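Local coordinates for elicitor protein Hrip2 (Magnaporthe oryzae, PDB 5FID) that probably acts as a secreted protein elicitor of the rice blast fungus, triggering defence responses in plants, at residues Lys91-Ser96 / Gly112-Pro117. The protein carries 1 engineered substitution. Numbering follows the deposited sequence.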
loop_
_atom_site.group_PDB
_atom_site.type_symbol
_atom_site.label_atom_id
_atom_site.label_comp_id
_atom_site.label_asym_id
_atom_site.label_seq_id
_atom_site.Cartn_x
_atom_site.Cartn_y
_atom_site.Cartn_z
ATOM N N LYS A 91 23.581 -5.002 0.588
ATOM C CA LYS A 91 23.448 -4.957 -0.871
ATOM C C LYS A 91 22.168 -4.236 -1.284
ATOM O O LYS A 91 21.353 -3.875 -0.437
ATOM C CB LYS A 91 23.432 -6.372 -1.445
ATOM C CG LYS A 91 24.675 -7.177 -1.149
ATOM C CD LYS A 91 25.900 -6.574 -1.845
ATOM C CE LYS A 91 27.131 -7.419 -1.567
ATOM N NZ LYS A 91 26.914 -8.206 -0.319
ATOM N N ARG A 92 21.987 -4.025 -2.584
ATOM C CA ARG A 92 20.765 -3.389 -3.068
ATOM C C ARG A 92 19.678 -4.443 -3.290
ATOM O O ARG A 92 19.941 -5.513 -3.846
ATOM C CB ARG A 92 21.033 -2.626 -4.372
ATOM C CG ARG A 92 19.800 -1.931 -4.945
ATOM C CD ARG A 92 20.159 -1.009 -6.108
ATOM N NE ARG A 92 21.102 0.028 -5.699
ATOM C CZ ARG A 92 20.761 1.223 -5.226
ATOM N NH1 ARG A 92 19.484 1.562 -5.098
ATOM N NH2 ARG A 92 21.705 2.083 -4.883
ATOM N N VAL A 93 18.467 -4.146 -2.833
ATOM C CA VAL A 93 17.311 -5.005 -3.074
ATOM C C VAL A 93 16.167 -4.166 -3.625
ATOM O O VAL A 93 15.831 -3.109 -3.078
ATOM C CB VAL A 93 16.846 -5.735 -1.792
ATOM C CG1 VAL A 93 15.580 -6.531 -2.058
ATOM C CG2 VAL A 93 17.943 -6.667 -1.275
ATOM N N THR A 94 15.577 -4.634 -4.723
ATOM C CA THR A 94 14.442 -3.946 -5.332
ATOM C C THR A 94 13.225 -4.848 -5.276
ATOM O O THR A 94 13.354 -6.065 -5.294
ATOM C CB THR A 94 14.735 -3.571 -6.801
ATOM O OG1 THR A 94 14.974 -4.766 -7.556
ATOM C CG2 THR A 94 15.961 -2.681 -6.889
ATOM N N LEU A 95 12.042 -4.254 -5.196
ATOM C CA LEU A 95 10.806 -5.013 -5.347
ATOM C C LEU A 95 9.862 -4.122 -6.123
ATOM O O LEU A 95 9.537 -3.019 -5.681
ATOM C CB LEU A 95 10.202 -5.373 -3.986
ATOM C CG LEU A 95 8.866 -6.135 -4.046
ATOM C CD1 LEU A 95 9.084 -7.559 -4.526
ATOM C CD2 LEU A 95 8.162 -6.135 -2.686
ATOM N N SER A 96 9.428 -4.582 -7.289
ATOM C CA SER A 96 8.609 -3.744 -8.159
ATOM C C SER A 96 7.398 -4.508 -8.689
ATOM O O SER A 96 7.503 -5.688 -9.008
ATOM C CB SER A 96 9.464 -3.270 -9.331
ATOM O OG SER A 96 8.668 -2.647 -10.322
ATOM N N GLY A 112 16.092 1.568 6.693
ATOM C CA GLY A 112 14.763 2.139 6.809
ATOM C C GLY A 112 13.934 2.070 5.542
ATOM O O GLY A 112 12.756 2.449 5.550
ATOM N N CYS A 113 14.530 1.597 4.447
ATOM C CA CYS A 113 13.786 1.475 3.189
ATOM C C CYS A 113 12.788 0.315 3.224
ATOM O O CYS A 113 11.725 0.364 2.583
ATOM C CB CYS A 113 14.752 1.341 2.008
ATOM S SG CYS A 113 14.006 0.906 0.401
ATOM N N TYR A 114 13.134 -0.717 3.991
ATOM C CA TYR A 114 12.316 -1.904 4.126
ATOM C C TYR A 114 11.132 -1.670 5.046
ATOM O O TYR A 114 11.126 -0.733 5.851
ATOM C CB TYR A 114 13.163 -3.054 4.691
ATOM C CG TYR A 114 14.337 -3.428 3.814
ATOM C CD1 TYR A 114 15.531 -2.726 3.882
ATOM C CD2 TYR A 114 14.243 -4.478 2.911
ATOM C CE1 TYR A 114 16.608 -3.060 3.068
ATOM C CE2 TYR A 114 15.309 -4.819 2.094
ATOM C CZ TYR A 114 16.487 -4.106 2.177
ATOM O OH TYR A 114 17.538 -4.456 1.362
ATOM N N SER A 115 10.134 -2.538 4.944
ATOM C CA SER A 115 9.058 -2.552 5.922
ATOM C C SER A 115 9.644 -3.028 7.240
ATOM O O SER A 115 10.395 -4.012 7.287
ATOM C CB SER A 115 7.936 -3.485 5.486
ATOM O OG SER A 115 6.789 -3.290 6.304
ATOM N N ARG A 116 9.304 -2.320 8.311
ATOM C CA ARG A 116 9.898 -2.549 9.624
ATOM C C ARG A 116 8.802 -2.704 10.667
ATOM O O ARG A 116 7.681 -2.251 10.445
ATOM C CB ARG A 116 10.792 -1.350 9.985
ATOM C CG ARG A 116 11.848 -1.021 8.942
ATOM C CD ARG A 116 13.013 -2.024 8.951
ATOM N NE ARG A 116 13.537 -2.134 10.306
ATOM C CZ ARG A 116 13.655 -3.265 10.994
ATOM N NH1 ARG A 116 13.329 -4.437 10.448
ATOM N NH2 ARG A 116 14.111 -3.211 12.240
ATOM N N PRO A 117 9.126 -3.320 11.816
ATOM C CA PRO A 117 8.105 -3.541 12.844
ATOM C C PRO A 117 7.423 -2.240 13.236
ATOM O O PRO A 117 6.199 -2.218 13.412
ATOM C CB PRO A 117 8.913 -4.066 14.033
ATOM C CG PRO A 117 10.145 -4.612 13.448
ATOM C CD PRO A 117 10.448 -3.828 12.225
HETATM O O HOH W 1 19.723 -2.803 1.568
#
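Tyr114 OH is hydrogen-bonded to a water 2.7 Å away. The same water lies 2.8 Å from Lys91 O and probably donates to it, bridging a loop to the residues just before strand 93-96 in this two-sheet, all-beta fold of the Bys1 family. A direct bond is excluded by distance, since Lys91 O and Tyr114 OH stand 4.3 Å apart. The water lies in the plane of the phenol ring, at its edge. Val93 meets the ring obliquely, its CB 4.3 Å from Tyr114 CE2, and the two side chains cross at about a right angle. The CA atoms of Tyr114 and Val93 are 9.3 Å apart, a distance the tyrosine largely spans; its CG beside the backbone N (chi1 -61°) turns the ring that way. Tyr114 touches Leu80 of the six-stranded sheet and Cys106 and Val93 of the five-stranded one, so this buried side chain packs against both. Its loop is tied back to strand 104-106, the neighbour of 93-96, by the Cys113-Cys106 disulfide. In Val93, CG1 lies anti to the backbone N (chi1 176°), which turns CG2 to the phenol oxygen that CB already faces: Val93 CB and CG2 each pack 3.5 Å from Tyr114 OH.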